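Local coordinates for uncharacterized protein Q99UF4 (Staphylococcus aureus, PDB 3B2N), which probably acts as a DNA-binding response regulator of the LuxR family, whose receiver domain would take up a phosphoryl signal and pass it on to transcription, at residues 15-18 with 19-22; 38-41 with 42-46. All blocks are in the same frame, centred on the assembly; numbering follows the deposited sequence.

Interaction 1: residues 15-18 with 19-22; sequences LRQA and MVQL
L15 turns its CG away from its own backbone N (chi1 173°), while M19, one turn on, carries its CG opposite the carbonyl carbon (chi1 -64°); these two choices bring the side chains against each other. CG of L15 rests on SD of M19 at 3.8 Å, and CD1 of L15 lies 4.0 Å from CG of M19, so it is a branch point and a methyl that meet the thioether chain, the two side chains crossing at a slant. CG of M19 also lies 3.2 Å from the carbonyl O of L15, the same oxygen that accepts a hydrogen bond from the backbone N of M19 at 2.8 Å. Beyond that the chain bends about CG-SD (chi3 85°) and carries CE clear of L15.

The other helical bonds follow in step: V20 N to R16 O, Q21 N to Q17 O, and L22 N to A18 O at 2.8 Å. V20 lays CG2 3.4 Å from the carbonyl O of R16, and L22 brings CB to 3.2 Å from the carbonyl O of A18. Apolar carbons thus flank oxygens that the backbone already satisfies. R16 sends its guanidinium elsewhere: NE makes a salt bridge with D34, and NH1 bonds the backbone O of E10 and the side chain of N13, which ties the start of this helix to strand 29-35 and to the turn after strand 4-9.

All of this belongs to helix 13-26, the crossover of the beta-alpha-beta unit between the parallel strands 4-9 and 29-35 in a CheY-like receiver fold. M19 packs on I110 and L113 of helix 110-121, L22 also touches I110, and L15 reaches the loop residue K106 beyond strand 102-105.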
loop_
_atom_site.group_PDB
_atom_site.type_symbol
_atom_site.label_atom_id
_atom_site.label_comp_id
_atom_site.label_asym_id
_atom_site.label_seq_id
_atom_site.Cartn_x
_atom_site.Cartn_y
_atom_site.Cartn_z
ATOM N N LEU A 15 13.664 -2.520 -1.042
ATOM C CA LEU A 15 12.706 -2.339 0.035
ATOM C C LEU A 15 11.463 -3.210 -0.220
ATOM O O LEU A 15 10.898 -3.807 0.729
ATOM C CB LEU A 15 12.283 -0.852 0.191
ATOM C CG LEU A 15 11.141 -0.562 1.201
ATOM C CD1 LEU A 15 11.623 -0.964 2.606
ATOM C CD2 LEU A 15 10.846 0.941 1.152
ATOM N N ARG A 16 11.036 -3.309 -1.496
ATOM C CA ARG A 16 9.853 -4.068 -1.783
ATOM C C ARG A 16 10.037 -5.569 -1.340
ATOM O O ARG A 16 9.189 -6.136 -0.677
ATOM C CB ARG A 16 9.509 -4.046 -3.277
ATOM C CG ARG A 16 8.139 -4.728 -3.514
ATOM C CD ARG A 16 7.511 -4.545 -4.894
ATOM N NE ARG A 16 8.224 -5.313 -5.897
ATOM C CZ ARG A 16 9.215 -4.831 -6.646
ATOM N NH1 ARG A 16 9.651 -3.535 -6.536
ATOM N NH2 ARG A 16 9.764 -5.651 -7.528
ATOM N N GLN A 17 11.121 -6.195 -1.771
ATOM C CA GLN A 17 11.375 -7.571 -1.384
ATOM C C GLN A 17 11.506 -7.691 0.135
ATOM O O GLN A 17 11.069 -8.674 0.707
ATOM C CB GLN A 17 12.641 -8.133 -2.077
ATOM C CG GLN A 17 12.525 -8.253 -3.614
ATOM C CD GLN A 17 11.077 -8.468 -4.130
ATOM O OE1 GLN A 17 10.379 -9.465 -3.769
ATOM N NE2 GLN A 17 10.627 -7.536 -4.981
ATOM N N ALA A 18 12.101 -6.681 0.778
ATOM C CA ALA A 18 12.210 -6.678 2.246
ATOM C C ALA A 18 10.822 -6.638 2.893
ATOM O O ALA A 18 10.568 -7.337 3.901
ATOM C CB ALA A 18 13.076 -5.497 2.760
ATOM N N MET A 19 9.917 -5.824 2.343
ATOM C CA MET A 19 8.585 -5.767 2.920
ATOM C C MET A 19 7.821 -7.096 2.734
ATOM O O MET A 19 7.088 -7.511 3.603
ATOM C CB MET A 19 7.771 -4.641 2.249
ATOM C CG MET A 19 8.320 -3.178 2.481
ATOM S SD MET A 19 7.538 -1.871 1.377
ATOM C CE MET A 19 6.158 -1.571 2.390
ATOM N N VAL A 20 7.930 -7.695 1.558
ATOM C CA VAL A 20 7.261 -8.965 1.267
ATOM C C VAL A 20 7.697 -9.969 2.308
ATOM O O VAL A 20 6.842 -10.617 2.919
ATOM C CB VAL A 20 7.611 -9.494 -0.121
ATOM C CG1 VAL A 20 7.245 -11.028 -0.274
ATOM C CG2 VAL A 20 7.016 -8.632 -1.226
ATOM N N GLN A 21 9.010 -10.060 2.563
ATOM C CA GLN A 21 9.481 -11.056 3.548
ATOM C C GLN A 21 9.180 -10.702 4.991
ATOM O O GLN A 21 8.759 -11.582 5.778
ATOM C CB GLN A 21 10.968 -11.380 3.364
ATOM C CG GLN A 21 11.204 -12.069 1.998
ATOM C CD GLN A 21 12.682 -12.257 1.715
ATOM O OE1 GLN A 21 13.539 -11.547 2.264
ATOM N NE2 GLN A 21 12.992 -13.246 0.903
ATOM N N LEU A 22 9.403 -9.439 5.346
ATOM C CA LEU A 22 9.305 -9.057 6.779
ATOM C C LEU A 22 7.864 -8.891 7.212
ATOM O O LEU A 22 7.506 -9.250 8.321
ATOM C CB LEU A 22 10.058 -7.753 7.056
ATOM C CG LEU A 22 11.574 -7.931 7.014
ATOM C CD1 LEU A 22 12.256 -6.589 7.106
ATOM C CD2 LEU A 22 11.970 -8.833 8.169
#

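Interaction 2: residues 38-41 with 42-46; sequences GLDA and MKLIE
Residues 38-41 and 42-46 form one unbroken run of alpha helix, in which the N-H groups of M42, K43, L44 and I45 bond the carbonyls of G38, L39, D40 and A41. The last of these is the shortest, I45 N to A41 O at 2.7 Å, and it is nearly straight at 170°.

The main side-chain meeting is D40 with L44. With CG of D40 trans to the backbone N (chi1 -168°), the CD1 methyl of L44 sits over the flat face of the D40 carboxylate, 3.7 Å from OD1 of D40. I45 CG1 sits 3.1 Å from the carbonyl O of A41, while its CD1 reaches CB of A41 at a looser 4.4 Å.

In the CheY-like receiver fold, helix 38-48 lays A41 on A9 and T35, and L44 and I45 on I7, while M42 meets V67 and E70 of helix 64-73.

D40 and L44 touch by van der Waals contact, and the acid finds its polar partner in T35, whose OG1 bonds OD2. The backbone N of D40 gives a hydrogen bond to OD1 of N37, just ahead of the helix. The carboxylate near this N-terminal end would probably be favoured by the helix dipole.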
loop_
_atom_site.group_PDB
_atom_site.type_symbol
_atom_site.label_atom_id
_atom_site.label_comp_id
_atom_site.label_asym_id
_atom_site.label_seq_id
_atom_site.Cartn_x
_atom_site.Cartn_y
_atom_site.Cartn_z
ATOM N N GLY A 38 2.395 0.885 -10.767
ATOM C CA GLY A 38 1.032 1.126 -10.254
ATOM C C GLY A 38 -0.092 0.615 -11.161
ATOM O O GLY A 38 -1.169 0.239 -10.681
ATOM N N LEU A 39 0.136 0.625 -12.476
ATOM C CA LEU A 39 -0.836 0.035 -13.383
ATOM C C LEU A 39 -0.939 -1.480 -13.175
ATOM O O LEU A 39 -2.050 -2.063 -13.139
ATOM C CB LEU A 39 -0.443 0.303 -14.827
ATOM C CG LEU A 39 -1.401 -0.134 -15.923
ATOM C CD1 LEU A 39 -2.843 0.334 -15.692
ATOM C CD2 LEU A 39 -0.867 0.395 -17.268
ATOM N N ASP A 40 0.227 -2.106 -13.100
ATOM C CA ASP A 40 0.339 -3.514 -12.717
ATOM C C ASP A 40 -0.410 -3.816 -11.409
ATOM O O ASP A 40 -1.269 -4.699 -11.382
ATOM C CB ASP A 40 1.824 -3.902 -12.601
ATOM C CG ASP A 40 2.028 -5.404 -12.503
ATOM O OD1 ASP A 40 1.141 -6.120 -12.988
ATOM O OD2 ASP A 40 3.058 -5.872 -11.929
ATOM N N ALA A 41 -0.103 -3.054 -10.347
ATOM C CA ALA A 41 -0.801 -3.167 -9.063
ATOM C C ALA A 41 -2.331 -3.098 -9.233
ATOM O O ALA A 41 -3.040 -3.921 -8.690
ATOM C CB ALA A 41 -0.334 -2.075 -8.081
ATOM N N MET A 42 -2.829 -2.115 -9.971
ATOM C CA MET A 42 -4.279 -1.938 -10.130
ATOM C C MET A 42 -4.915 -3.182 -10.736
ATOM O O MET A 42 -5.965 -3.607 -10.283
ATOM C CB MET A 42 -4.597 -0.689 -10.965
ATOM C CG MET A 42 -6.086 -0.172 -10.930
ATOM S SD MET A 42 -6.703 0.283 -9.266
ATOM C CE MET A 42 -7.961 -0.973 -8.998
ATOM N N LYS A 43 -4.243 -3.778 -11.737
ATOM C CA LYS A 43 -4.706 -5.010 -12.348
ATOM C C LYS A 43 -4.661 -6.182 -11.360
ATOM O O LYS A 43 -5.629 -6.919 -11.235
ATOM C CB LYS A 43 -3.932 -5.351 -13.646
ATOM C CG LYS A 43 -3.934 -4.301 -14.800
ATOM C CD LYS A 43 -5.227 -3.458 -14.980
ATOM C CE LYS A 43 -6.498 -4.260 -15.394
ATOM N NZ LYS A 43 -6.741 -4.433 -16.881
ATOM N N LEU A 44 -3.545 -6.346 -10.657
ATOM C CA LEU A 44 -3.429 -7.369 -9.608
ATOM C C LEU A 44 -4.528 -7.204 -8.544
ATOM O O LEU A 44 -5.177 -8.165 -8.156
ATOM C CB LEU A 44 -2.040 -7.318 -8.961
ATOM C CG LEU A 44 -0.915 -7.736 -9.899
ATOM C CD1 LEU A 44 0.413 -7.148 -9.478
ATOM C CD2 LEU A 44 -0.846 -9.246 -9.961
ATOM N N ILE A 45 -4.731 -5.983 -8.086
ATOM C CA ILE A 45 -5.783 -5.690 -7.112
ATOM C C ILE A 45 -7.174 -6.153 -7.589
ATOM O O ILE A 45 -7.896 -6.824 -6.853
ATOM C CB ILE A 45 -5.755 -4.178 -6.736
ATOM C CG1 ILE A 45 -4.477 -3.844 -5.951
ATOM C CG2 ILE A 45 -6.992 -3.729 -5.931
ATOM C CD1 ILE A 45 -4.175 -2.335 -5.903
ATOM N N GLU A 46 -7.545 -5.818 -8.822
ATOM C CA GLU A 46 -8.843 -6.264 -9.357
ATOM C C GLU A 46 -8.898 -7.786 -9.548
ATOM O O GLU A 46 -9.914 -8.410 -9.269
ATOM C CB GLU A 46 -9.201 -5.539 -10.661
ATOM C CG GLU A 46 -9.453 -4.069 -10.467
ATOM C CD GLU A 46 -9.515 -3.298 -11.775
ATOM O OE1 GLU A 46 -10.319 -2.334 -11.840
ATOM O OE2 GLU A 46 -8.770 -3.652 -12.733
#

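Both interactions are i to i+4 contacts within single helices, their centres about 18 Å apart, and the pairs do not touch. Interaction 1 belongs to helix 13-26, which packs beside helix 110-121; interaction 2 belongs to helix 38-48, which packs beside helix 64-73 and lays A41, L44 and I45 on strands 4-9 and 29-35. Each is partly buried: R16 and M19 are buried in the first, G38, A41, M42 and I45 in the second, while Q21, L39 and K43 are exposed. The first joins leucine to a thioether; the second sets a carboxylate beside a methyl. Strand 29-35 serves both, through D34 for R16 and T35 for D40.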